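PDB 3L23: sugar phosphate isomerase/epimerase from Parabacteroides distasonis, which binds a magnesium ion and probably acts as an isomerase, with a fold of the xylose isomerase-like TIM-barrel kind. Local coordinates for residues M62-M67 with L73-S78; G121-I126 with I269-V274; M130-I133 with D137-K140; D144-A149 with D200-D205. All coordinates share one frame; numbering follows the deposited sequence.

Contact 1. Residues M62-M67 with L73-S78; sequences MDFKKM and LKIISS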
loop_
_atom_site.group_PDB
_atom_site.type_symbol
_atom_site.label_atom_id
_atom_site.label_comp_id
_atom_site.label_asym_id
_atom_site.label_seq_id
_atom_site.Cartn_x
_atom_site.Cartn_y
_atom_site.Cartn_z
HETATM N N MSE A 62 -13.557 -4.697 14.770
HETATM C CA MSE A 62 -14.643 -3.752 14.953
HETATM C C MSE A 62 -14.386 -2.831 16.157
HETATM O O MSE A 62 -14.830 -1.687 16.170
HETATM C CB MSE A 62 -15.981 -4.484 15.055
HETATM C CG MSE A 62 -16.313 -5.350 13.814
HETATM SE SE MSE A 62 -16.282 -4.415 12.126
HETATM C CE MSE A 62 -17.743 -3.271 12.452
ATOM N N ASP A 63 -13.683 -3.325 17.174
ATOM C CA ASP A 63 -13.276 -2.484 18.306
ATOM C C ASP A 63 -12.237 -1.425 17.900
ATOM O O ASP A 63 -12.256 -0.300 18.381
ATOM C CB ASP A 63 -12.720 -3.342 19.449
ATOM C CG ASP A 63 -13.759 -4.274 20.042
ATOM O OD1 ASP A 63 -14.968 -3.976 19.978
ATOM O OD2 ASP A 63 -13.371 -5.311 20.607
ATOM N N PHE A 64 -11.298 -1.809 17.040
ATOM C CA PHE A 64 -10.346 -0.871 16.478
ATOM C C PHE A 64 -11.072 0.195 15.649
ATOM O O PHE A 64 -10.828 1.393 15.807
ATOM C CB PHE A 64 -9.310 -1.593 15.595
ATOM C CG PHE A 64 -8.221 -0.698 15.081
ATOM C CD1 PHE A 64 -8.391 0.055 13.928
ATOM C CD2 PHE A 64 -6.999 -0.608 15.733
ATOM C CE1 PHE A 64 -7.393 0.865 13.446
ATOM C CE2 PHE A 64 -5.992 0.197 15.242
ATOM C CZ PHE A 64 -6.195 0.957 14.116
ATOM N N LYS A 65 -11.982 -0.234 14.799
ATOM C CA LYS A 65 -12.789 0.687 14.002
ATOM C C LYS A 65 -13.507 1.717 14.881
ATOM O O LYS A 65 -13.449 2.904 14.595
ATOM C CB LYS A 65 -13.788 -0.090 13.157
ATOM C CG LYS A 65 -14.636 0.779 12.217
ATOM C CD LYS A 65 -15.615 -0.120 11.448
ATOM C CE LYS A 65 -16.436 0.658 10.397
ATOM N NZ LYS A 65 -17.474 1.486 11.024
ATOM N N LYS A 66 -14.170 1.260 15.941
ATOM C CA LYS A 66 -14.858 2.167 16.838
ATOM C C LYS A 66 -13.885 3.142 17.480
ATOM O O LYS A 66 -14.200 4.335 17.575
ATOM C CB LYS A 66 -15.703 1.424 17.906
ATOM C CG LYS A 66 -16.354 2.431 18.923
ATOM C CD LYS A 66 -17.531 2.001 19.676
ATOM C CE LYS A 66 -18.043 3.175 20.594
ATOM N NZ LYS A 66 -18.240 4.501 19.863
HETATM N N MSE A 67 -12.720 2.677 17.937
HETATM C CA MSE A 67 -11.771 3.611 18.590
HETATM C C MSE A 67 -11.258 4.657 17.597
HETATM O O MSE A 67 -11.109 5.817 17.926
HETATM C CB MSE A 67 -10.624 2.849 19.283
HETATM C CG MSE A 67 -11.082 2.081 20.507
HETATM SE SE MSE A 67 -9.596 1.342 21.531
HETATM C CE MSE A 67 -9.247 -0.196 20.415
ATOM N N LEU A 73 -11.238 9.617 13.069
ATOM C CA LEU A 73 -10.511 9.054 11.967
ATOM C C LEU A 73 -11.411 8.126 11.165
ATOM O O LEU A 73 -12.378 7.564 11.703
ATOM C CB LEU A 73 -9.288 8.260 12.476
ATOM C CG LEU A 73 -8.275 9.031 13.337
ATOM C CD1 LEU A 73 -7.286 8.082 13.993
ATOM C CD2 LEU A 73 -7.525 10.073 12.497
ATOM N N LYS A 74 -11.133 7.992 9.874
ATOM C CA LYS A 74 -11.884 7.058 9.029
ATOM C C LYS A 74 -10.952 6.064 8.400
ATOM O O LYS A 74 -9.915 6.451 7.871
ATOM C CB LYS A 74 -12.618 7.785 7.916
ATOM C CG LYS A 74 -13.692 6.940 7.249
ATOM N N ILE A 75 -11.341 4.791 8.439
ATOM C CA ILE A 75 -10.586 3.735 7.780
ATOM C C ILE A 75 -10.989 3.686 6.311
ATOM O O ILE A 75 -12.155 3.431 5.984
ATOM C CB ILE A 75 -10.816 2.357 8.458
ATOM C CG1 ILE A 75 -10.386 2.393 9.941
ATOM C CG2 ILE A 75 -10.106 1.247 7.689
ATOM C CD1 ILE A 75 -10.832 1.130 10.689
ATOM N N ILE A 76 -10.018 3.966 5.440
ATOM C CA ILE A 76 -10.206 4.065 3.992
ATOM C C ILE A 76 -9.592 2.896 3.239
ATOM O O ILE A 76 -10.095 2.482 2.197
ATOM C CB ILE A 76 -9.514 5.359 3.466
ATOM C CG1 ILE A 76 -10.096 6.595 4.152
ATOM C CG2 ILE A 76 -9.579 5.506 1.911
ATOM C CD1 ILE A 76 -11.603 6.740 4.033
ATOM N N SER A 77 -8.490 2.361 3.757
ATOM C CA SER A 77 -7.736 1.368 3.040
ATOM C C SER A 77 -7.071 0.400 3.999
ATOM O O SER A 77 -6.993 0.633 5.207
ATOM C CB SER A 77 -6.691 2.081 2.168
ATOM O OG SER A 77 -5.941 1.196 1.379
ATOM N N SER A 78 -6.632 -0.716 3.453
ATOM C CA SER A 78 -5.945 -1.745 4.235
ATOM C C SER A 78 -4.952 -2.532 3.385
ATOM O O SER A 78 -5.279 -2.921 2.271
ATOM C CB SER A 78 -6.966 -2.705 4.865
ATOM O OG SER A 78 -6.384 -3.723 5.669
#
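Between 62-67 and 73-78 the nearest CA atoms are those of Lys65 and Ile75, 7.3 Å apart. One side chain of the strand does nearly all the reaching. Ile75 directs its CB toward the helix and sends its longer branch ahead. CG1 sits beside the backbone N (chi1 -60°), and the branch then runs on extended, which puts CD1 against the helix surface. There CD1 meets the backbone at Lys65 CA, 3.9 Å away. It also touches the start of the lysine side chain, with Ile75 CD1 4.0 Å from Lys65 CB and 4.1 Å from Lys65 CG. The lysine thus contributes its aliphatic root. Its ammonium end turns to a salt bridge with Glu69, one helical turn on.

The arrangement belongs to a beta-alpha-beta unit of the TIM barrel. Strand 45-52 leads, through a short excursion that includes strands 55-56 and 59-60, into helix 61-70. The chain then returns as strand 74-79, parallel to strand 45-52 and next to it. Backbone bonds from Lys74 and Ile76 to Leu46 tie the two strands together.

Phe64 closes the other part of the contact. Leu48 of strand 45-52 touches both Phe64 and Ile75. The CG of Phe64 lies anti to the backbone N (chi1 -175°), and this carries the ring toward the strand. The methyl of Ile75 comes at the ring edge, near its plane, with Ile75 CD1 4.2 Å from Phe64 CD1.

Contact 2. Residues G121-I126 with I269-V274; sequences GCKYLI and IKDYFV. With EDO (1,2-ethanediol), chain F.
Asp271 and Tyr124 meet across the interior of the TIM barrel, near the N-terminal ends of strands that are not neighbours in the sheet. Along 269-274, Asp271 is the first residue to make contact. Its OD2 accepts a 2.6 Å hydrogen bond from Tyr124 OH. The donor comes on the anti side, 22° out of the carboxylate plane. OD2 lies in the plane of the ring at its edge, yet the ring and carboxylate planes stand 77° apart. Water 1 gives a second bond to Asp271 OD2, at 2.6 Å. It accepts from Lys123 NZ at 2.7 Å, so the lysine reaches the acid indirectly. Lys123 CG also lies over the centre of one face of Tyr124. The other oxygen, Asp271 OD1, is salt-bridged to Lys45. A phenylalanine in place of Tyr124 would probably leave OD2 without its direct protein donor and dependent on the water.

Tyr272 follows, on the far side of its strand. Ethanediol O1 takes a bond from Tyr272 N at 3.0 Å and gives one to Tyr272 O at 2.8 Å. Ethanediol C1 rests 3.7 Å above the plane of the Tyr272 ring, offset toward its rim.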
loop_
_atom_site.group_PDB
_atom_site.type_symbol
_atom_site.label_atom_id
_atom_site.label_comp_id
_atom_site.label_asym_id
_atom_site.label_seq_id
_atom_site.Cartn_x
_atom_site.Cartn_y
_atom_site.Cartn_z
ATOM N N GLY A 121 -16.086 -1.444 6.189
ATOM C CA GLY A 121 -16.421 -0.278 5.361
ATOM C C GLY A 121 -15.236 0.317 4.631
ATOM O O GLY A 121 -15.251 1.482 4.225
ATOM N N CYS A 122 -14.242 -0.520 4.393
ATOM C CA CYS A 122 -12.989 -0.134 3.834
ATOM C C CYS A 122 -13.123 0.020 2.309
ATOM O O CYS A 122 -13.634 -0.889 1.610
ATOM C CB CYS A 122 -11.989 -1.195 4.285
ATOM S SG CYS A 122 -10.387 -0.722 4.192
ATOM N N LYS A 123 -12.739 1.173 1.778
ATOM C CA LYS A 123 -12.887 1.438 0.336
ATOM C C LYS A 123 -11.902 0.669 -0.556
ATOM O O LYS A 123 -12.288 0.198 -1.651
ATOM C CB LYS A 123 -12.800 2.946 0.072
ATOM C CG LYS A 123 -12.737 3.293 -1.401
ATOM C CD LYS A 123 -12.889 4.751 -1.658
ATOM C CE LYS A 123 -12.961 5.007 -3.156
ATOM N NZ LYS A 123 -13.364 6.404 -3.470
ATOM N N TYR A 124 -10.635 0.627 -0.118
ATOM C CA TYR A 124 -9.562 -0.069 -0.811
ATOM C C TYR A 124 -9.017 -1.247 -0.009
ATOM O O TYR A 124 -8.828 -1.132 1.195
ATOM C CB TYR A 124 -8.408 0.885 -1.068
ATOM C CG TYR A 124 -8.757 2.184 -1.776
ATOM C CD1 TYR A 124 -8.896 2.224 -3.133
ATOM C CD2 TYR A 124 -8.875 3.369 -1.066
ATOM C CE1 TYR A 124 -9.161 3.395 -3.797
ATOM C CE2 TYR A 124 -9.160 4.565 -1.710
ATOM C CZ TYR A 124 -9.289 4.571 -3.077
ATOM O OH TYR A 124 -9.582 5.751 -3.720
ATOM N N LEU A 125 -8.733 -2.340 -0.720
ATOM C CA LEU A 125 -8.054 -3.530 -0.188
ATOM C C LEU A 125 -6.856 -3.761 -1.108
ATOM O O LEU A 125 -7.019 -3.945 -2.324
ATOM C CB LEU A 125 -9.003 -4.728 -0.177
ATOM C CG LEU A 125 -8.498 -5.962 0.564
ATOM C CD1 LEU A 125 -8.139 -5.672 2.009
ATOM C CD2 LEU A 125 -9.524 -7.125 0.455
ATOM N N ILE A 126 -5.654 -3.734 -0.525
ATOM C CA ILE A 126 -4.401 -3.620 -1.292
ATOM C C ILE A 126 -3.355 -4.636 -0.819
ATOM O O ILE A 126 -3.151 -4.814 0.373
ATOM C CB ILE A 126 -3.825 -2.191 -1.181
ATOM C CG1 ILE A 126 -4.772 -1.167 -1.824
ATOM C CG2 ILE A 126 -2.422 -2.094 -1.794
ATOM C CD1 ILE A 126 -4.489 0.330 -1.627
ATOM N N ILE A 269 -6.196 12.128 -8.595
ATOM C CA ILE A 269 -6.002 11.135 -7.535
ATOM C C ILE A 269 -6.574 11.731 -6.224
ATOM O O ILE A 269 -6.180 12.791 -5.800
ATOM C CB ILE A 269 -4.531 10.712 -7.418
ATOM C CG1 ILE A 269 -4.114 9.899 -8.650
ATOM C CG2 ILE A 269 -4.324 9.884 -6.152
ATOM C CD1 ILE A 269 -2.637 9.621 -8.743
ATOM N N LYS A 270 -7.508 11.018 -5.615
ATOM C CA LYS A 270 -8.266 11.478 -4.447
ATOM C C LYS A 270 -7.806 10.898 -3.106
ATOM O O LYS A 270 -8.403 11.209 -2.081
ATOM C CB LYS A 270 -9.716 11.046 -4.606
ATOM N N ASP A 271 -6.832 10.010 -3.088
ATOM C CA ASP A 271 -6.405 9.448 -1.826
ATOM C C ASP A 271 -4.907 9.245 -1.792
ATOM O O ASP A 271 -4.332 8.743 -2.739
ATOM C CB ASP A 271 -7.122 8.105 -1.604
ATOM C CG ASP A 271 -8.617 8.291 -1.357
ATOM O OD1 ASP A 271 -8.949 8.931 -0.327
ATOM O OD2 ASP A 271 -9.413 7.813 -2.186
ATOM N N TYR A 272 -4.290 9.656 -0.687
ATOM C CA TYR A 272 -2.923 9.341 -0.419
ATOM C C TYR A 272 -2.737 9.048 1.056
ATOM O O TYR A 272 -3.540 9.473 1.908
ATOM C CB TYR A 272 -1.952 10.444 -0.879
ATOM C CG TYR A 272 -1.985 11.702 -0.044
ATOM C CD1 TYR A 272 -1.232 11.841 1.115
ATOM C CD2 TYR A 272 -2.756 12.776 -0.422
ATOM C CE1 TYR A 272 -1.249 13.000 1.868
ATOM C CE2 TYR A 272 -2.782 13.929 0.348
ATOM C CZ TYR A 272 -2.004 14.034 1.480
ATOM O OH TYR A 272 -2.021 15.188 2.261
ATOM N N PHE A 273 -1.676 8.298 1.334
ATOM C CA PHE A 273 -1.258 7.959 2.702
ATOM C C PHE A 273 0.215 8.256 2.948
ATOM O O PHE A 273 1.098 7.892 2.155
ATOM C CB PHE A 273 -1.541 6.501 2.997
ATOM C CG PHE A 273 -2.974 6.154 2.806
ATOM C CD1 PHE A 273 -3.898 6.512 3.761
ATOM C CD2 PHE A 273 -3.427 5.647 1.601
ATOM C CE1 PHE A 273 -5.253 6.270 3.562
ATOM C CE2 PHE A 273 -4.755 5.372 1.393
ATOM C CZ PHE A 273 -5.696 5.714 2.373
ATOM N N VAL A 274 0.457 8.938 4.059
ATOM C CA VAL A 274 1.807 9.131 4.583
ATOM C C VAL A 274 2.392 7.834 5.077
ATOM O O VAL A 274 1.734 7.056 5.779
ATOM C CB VAL A 274 1.810 10.180 5.773
ATOM C CG1 VAL A 274 3.122 10.116 6.571
ATOM C CG2 VAL A 274 1.489 11.567 5.225
HETATM C C1 EDO F . -5.550 11.941 1.923
HETATM O O1 EDO F . -6.044 10.660 1.478
HETATM C C2 EDO F . -6.001 13.040 0.978
HETATM O O2 EDO F . -7.415 13.106 1.051
HETATM O O HOH W 1 -11.953 8.167 -2.048
#

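Contact 3. Residues M130-I133 with D137-K140; sequences MPTI and DEAK
Glu138 and Ile133 hold the loop before helix 136-155 against the helix's first turn. The glutamate starts at CB, which faces the loop and lies 4.4 Å from Ile133 CG2. From there CG sits beside the backbone N (chi1 -74°), and the chain runs on extended to the carboxylate. CG and CD serve as the stem. At the tip, OE1 comes up against the backbone of Ile133, with Glu138 OE1 3.6 Å from Ile133 C. Thr132 O is farther from Glu138 OE1, at 3.9 Å. The polar partner of OE1 is the backbone N of Thr134, which hydrogen-bonds to it.

Beside the glutamate, Ile133 uses its short branch. Ile133 CG2 presses on Ala139 CB at 3.7 Å and on the backbone at Ala139 N at 3.8 Å. Its side chain also packs on Val142, further along the same helix, and on Ile198. Residues 130-133 belong to the beta-alpha loop that leads from strand 124-127 into helix 136-155.

Glu138 N is bonded to Thr135 OG1, so the residue is gripped at backbone and side chain alike. A carboxylate at the N-terminal end of a helix is likely to be favoured by the helix dipole, while the apolar pair beside it needs no polar partner.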
loop_
_atom_site.group_PDB
_atom_site.type_symbol
_atom_site.label_atom_id
_atom_site.label_comp_id
_atom_site.label_asym_id
_atom_site.label_seq_id
_atom_site.Cartn_x
_atom_site.Cartn_y
_atom_site.Cartn_z
HETATM N N MSE A 130 5.414 -8.040 -3.252
HETATM C CA MSE A 130 5.523 -8.734 -4.519
HETATM C C MSE A 130 5.708 -10.242 -4.329
HETATM O O MSE A 130 6.553 -10.687 -3.509
HETATM C CB MSE A 130 6.729 -8.187 -5.317
HETATM C CG MSE A 130 6.645 -8.512 -6.781
HETATM SE SE MSE A 130 8.236 -7.978 -7.770
HETATM C CE MSE A 130 9.362 -9.241 -7.266
ATOM N N PRO A 131 4.908 -11.070 -5.068
ATOM C CA PRO A 131 5.228 -12.489 -5.121
ATOM C C PRO A 131 6.578 -12.736 -5.782
ATOM O O PRO A 131 7.194 -11.832 -6.336
ATOM C CB PRO A 131 4.099 -13.104 -5.986
ATOM C CG PRO A 131 3.049 -12.111 -6.057
ATOM C CD PRO A 131 3.686 -10.752 -5.832
ATOM N N THR A 132 7.045 -13.957 -5.679
ATOM C CA THR A 132 8.250 -14.336 -6.390
ATOM C C THR A 132 8.035 -14.230 -7.905
ATOM O O THR A 132 7.184 -14.944 -8.453
ATOM C CB THR A 132 8.619 -15.783 -6.056
ATOM O OG1 THR A 132 8.845 -15.889 -4.645
ATOM C CG2 THR A 132 9.868 -16.238 -6.813
ATOM N N ILE A 133 8.801 -13.355 -8.566
ATOM C CA ILE A 133 8.747 -13.182 -10.014
ATOM C C ILE A 133 10.186 -13.061 -10.567
ATOM O O ILE A 133 10.881 -12.076 -10.245
ATOM C CB ILE A 133 7.961 -11.945 -10.440
ATOM C CG1 ILE A 133 6.503 -12.000 -9.915
ATOM C CG2 ILE A 133 8.009 -11.800 -11.967
ATOM C CD1 ILE A 133 5.703 -10.673 -10.019
ATOM N N ASP A 137 6.976 -15.574 -17.668
ATOM C CA ASP A 137 5.866 -16.476 -17.408
ATOM C C ASP A 137 5.368 -16.394 -15.966
ATOM O O ASP A 137 4.169 -16.430 -15.741
ATOM C CB ASP A 137 6.248 -17.896 -17.754
ATOM C CG ASP A 137 6.355 -18.146 -19.270
ATOM O OD1 ASP A 137 6.086 -17.241 -20.087
ATOM O OD2 ASP A 137 6.736 -19.247 -19.642
ATOM N N GLU A 138 6.268 -16.247 -14.990
ATOM C CA GLU A 138 5.853 -16.070 -13.611
ATOM C C GLU A 138 5.069 -14.781 -13.461
ATOM O O GLU A 138 4.074 -14.737 -12.740
ATOM C CB GLU A 138 7.064 -16.076 -12.624
ATOM C CG GLU A 138 7.603 -17.461 -12.430
ATOM C CD GLU A 138 8.944 -17.542 -11.733
ATOM O OE1 GLU A 138 9.459 -16.516 -11.270
ATOM O OE2 GLU A 138 9.462 -18.690 -11.650
ATOM N N ALA A 139 5.512 -13.717 -14.126
ATOM C CA ALA A 139 4.789 -12.472 -14.028
ATOM C C ALA A 139 3.387 -12.596 -14.603
ATOM O O ALA A 139 2.417 -12.055 -14.041
ATOM C CB ALA A 139 5.563 -11.318 -14.735
ATOM N N LYS A 140 3.278 -13.288 -15.735
ATOM C CA LYS A 140 1.973 -13.528 -16.353
ATOM C C LYS A 140 1.004 -14.170 -15.379
ATOM O O LYS A 140 -0.105 -13.674 -15.188
ATOM C CB LYS A 140 2.111 -14.424 -17.575
ATOM C CG LYS A 140 2.794 -13.811 -18.760
ATOM C CD LYS A 140 2.836 -14.806 -19.886
ATOM C CE LYS A 140 3.728 -14.390 -21.019
ATOM N NZ LYS A 140 3.776 -15.479 -22.026
#

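Contact 4. Residues D144-A149 with D200-D205; sequences DIFNQA and DLMLKD
The ring of Phe146 and the methyl of Met202 are the apolar meeting point of helices 136-155 and 198-205. The ring is stacked with Phe162 of strand 162-165 and also meets Tyr164 of that strand, with the two planes at about 30°. Met202 comes at a slant, and its CE lies 4.2 Å from Phe146 CE2. Met202 is a selenomethionine. Its chi2 and chi3 are both near 180° (chi3 171°), so the chain is stretched out to CE, and the methyl is carried across from a helix whose CA atoms stay well away. The nearest pair, the CA atoms of Phe146 and Met202, are 9.4 Å apart.

The second flat group is the amide of Asn147. Its OD1 accepts a hydrogen bond from Asp207 N, which helps fix the rotation of the amide. The ND2 end is turned toward Asp205 O, but Asn147 ND2 stops 3.7 Å from Asp205 O. Water 3 fills the step. It accepts from Asn147 ND2 at 3.1 Å and donates to Asp205 O. Water 2 makes a similar bridge, giving 2.8 Å bonds to Asp144 OD1 and to Asp205 O.

Both helices belong to the outer layer of the TIM barrel and flank neighbouring parallel strands, with Phe146 and Asn147 on Val211 and Met202 on Phe213, both of strand 211-216.

The contact therefore has two chemistries. Apolar groups meet directly beside the strands. On the polar side, Asp205 O receives two water donors, so between these two segments the polar link runs through two waters, while Asn147 OD1 bonds directly to Asp207 N just beyond.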
loop_
_atom_site.group_PDB
_atom_site.type_symbol
_atom_site.label_atom_id
_atom_site.label_comp_id
_atom_site.label_asym_id
_atom_site.label_seq_id
_atom_site.Cartn_x
_atom_site.Cartn_y
_atom_site.Cartn_z
ATOM N N ASP A 144 -2.640 -12.917 -13.778
ATOM C CA ASP A 144 -3.891 -13.631 -13.868
ATOM C C ASP A 144 -4.502 -13.832 -12.479
ATOM O O ASP A 144 -5.722 -13.746 -12.313
ATOM C CB ASP A 144 -3.652 -15.001 -14.497
ATOM C CG ASP A 144 -3.261 -14.925 -15.950
ATOM O OD1 ASP A 144 -3.620 -13.926 -16.607
ATOM O OD2 ASP A 144 -2.664 -15.906 -16.456
ATOM N N ILE A 145 -3.649 -14.113 -11.490
ATOM C CA ILE A 145 -4.101 -14.325 -10.124
ATOM C C ILE A 145 -4.656 -12.991 -9.572
ATOM O O ILE A 145 -5.702 -12.977 -8.907
ATOM C CB ILE A 145 -2.963 -14.994 -9.241
ATOM C CG1 ILE A 145 -2.803 -16.459 -9.653
ATOM C CG2 ILE A 145 -3.210 -14.840 -7.731
ATOM C CD1 ILE A 145 -1.482 -17.146 -9.184
ATOM N N PHE A 146 -3.990 -11.882 -9.838
ATOM C CA PHE A 146 -4.486 -10.577 -9.392
ATOM C C PHE A 146 -5.869 -10.275 -10.007
ATOM O O PHE A 146 -6.784 -9.758 -9.330
ATOM C CB PHE A 146 -3.517 -9.464 -9.773
ATOM C CG PHE A 146 -2.187 -9.436 -8.976
ATOM C CD1 PHE A 146 -1.951 -10.248 -7.874
ATOM C CD2 PHE A 146 -1.218 -8.508 -9.328
ATOM C CE1 PHE A 146 -0.718 -10.178 -7.182
ATOM C CE2 PHE A 146 -0.012 -8.417 -8.628
ATOM C CZ PHE A 146 0.222 -9.242 -7.563
ATOM N N ASN A 147 -6.013 -10.575 -11.302
ATOM C CA ASN A 147 -7.290 -10.347 -11.996
ATOM C C ASN A 147 -8.395 -11.176 -11.319
ATOM O O ASN A 147 -9.485 -10.680 -11.069
ATOM C CB ASN A 147 -7.230 -10.726 -13.482
ATOM C CG ASN A 147 -6.498 -9.716 -14.332
ATOM O OD1 ASN A 147 -6.389 -8.534 -13.983
ATOM N ND2 ASN A 147 -6.017 -10.164 -15.478
ATOM N N GLN A 148 -8.100 -12.435 -11.005
ATOM C CA GLN A 148 -9.109 -13.303 -10.381
ATOM C C GLN A 148 -9.377 -12.858 -8.941
ATOM O O GLN A 148 -10.519 -12.935 -8.484
ATOM C CB GLN A 148 -8.695 -14.762 -10.386
ATOM C CG GLN A 148 -9.846 -15.641 -9.921
ATOM C CD GLN A 148 -9.551 -17.136 -9.941
ATOM O OE1 GLN A 148 -8.427 -17.564 -10.224
ATOM N NE2 GLN A 148 -10.561 -17.927 -9.618
ATOM N N ALA A 149 -8.344 -12.410 -8.219
ATOM C CA ALA A 149 -8.515 -11.883 -6.843
ATOM C C ALA A 149 -9.509 -10.741 -6.844
ATOM O O ALA A 149 -10.359 -10.652 -5.967
ATOM C CB ALA A 149 -7.165 -11.424 -6.218
ATOM N N ASP A 200 6.092 -2.838 -15.375
ATOM C CA ASP A 200 5.537 -2.641 -16.732
ATOM C C ASP A 200 4.743 -3.849 -17.210
ATOM O O ASP A 200 3.708 -3.680 -17.838
ATOM C CB ASP A 200 6.627 -2.236 -17.700
ATOM C CG ASP A 200 7.225 -0.919 -17.318
ATOM O OD1 ASP A 200 6.449 -0.089 -16.822
ATOM O OD2 ASP A 200 8.430 -0.698 -17.476
ATOM N N LEU A 201 5.199 -5.055 -16.888
ATOM C CA LEU A 201 4.460 -6.258 -17.208
ATOM C C LEU A 201 3.165 -6.319 -16.390
ATOM O O LEU A 201 2.132 -6.788 -16.889
ATOM C CB LEU A 201 5.307 -7.520 -16.971
ATOM C CG LEU A 201 6.610 -7.648 -17.776
ATOM C CD1 LEU A 201 7.417 -8.838 -17.288
ATOM C CD2 LEU A 201 6.317 -7.691 -19.282
HETATM N N MSE A 202 3.202 -5.844 -15.140
HETATM C CA MSE A 202 2.002 -5.871 -14.302
HETATM C C MSE A 202 0.936 -4.951 -14.868
HETATM O O MSE A 202 -0.241 -5.315 -14.928
HETATM C CB MSE A 202 2.328 -5.494 -12.849
HETATM C CG MSE A 202 3.085 -6.587 -12.109
HETATM SE SE MSE A 202 3.343 -5.897 -10.267
HETATM C CE MSE A 202 4.027 -7.538 -9.513
ATOM N N LEU A 203 1.346 -3.752 -15.254
ATOM C CA LEU A 203 0.441 -2.801 -15.921
ATOM C C LEU A 203 -0.128 -3.404 -17.189
ATOM O O LEU A 203 -1.342 -3.368 -17.428
ATOM C CB LEU A 203 1.180 -1.515 -16.246
ATOM C CG LEU A 203 1.470 -0.629 -15.029
ATOM C CD1 LEU A 203 2.668 0.325 -15.332
ATOM C CD2 LEU A 203 0.217 0.124 -14.493
ATOM N N LYS A 204 0.728 -3.966 -18.015
ATOM C CA LYS A 204 0.269 -4.490 -19.315
ATOM C C LYS A 204 -0.755 -5.620 -19.222
ATOM O O LYS A 204 -1.703 -5.697 -20.039
ATOM C CB LYS A 204 1.470 -4.989 -20.121
ATOM C CG LYS A 204 1.126 -5.461 -21.506
ATOM C CD LYS A 204 2.346 -5.726 -22.352
ATOM C CE LYS A 204 3.169 -6.876 -21.884
ATOM N NZ LYS A 204 3.642 -7.578 -23.141
ATOM N N ASP A 205 -0.539 -6.524 -18.277
ATOM C CA ASP A 205 -1.243 -7.796 -18.237
ATOM C C ASP A 205 -2.254 -7.957 -17.115
ATOM O O ASP A 205 -2.781 -9.048 -16.927
ATOM C CB ASP A 205 -0.223 -8.926 -18.172
ATOM C CG ASP A 205 0.546 -9.092 -19.476
ATOM O OD1 ASP A 205 -0.036 -8.845 -20.550
ATOM O OD2 ASP A 205 1.717 -9.494 -19.429
HETATM O O HOH W 2 -2.621 -11.645 -17.839
HETATM O O HOH W 3 -5.527 -8.955 -18.286
#

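How the contacts relate
All four contacts lie within one TIM barrel. Contact 1 comes first along the chain, while contacts 3 and 4 are nested in the loop that contact 2 closes. Contacts 1 and 2 have centres 12 Å apart and share the sheet, since strands 74-79 and 124-127 are neighbours, with Ser78 O probably bonded to Ile126 N. Contacts 3 and 4 share helix 136-155, have centres 10 Å apart and touch where Ile133 CD1 packs on Met202 CE. The centres of contacts 1 and 3 are 32 Å apart, across the chain's centre. Contact 1 joins a helix to the barrel wall, contact 2 spans the interior, and contacts 3 and 4 pack outer helices and a loop; none supplies a magnesium ligand.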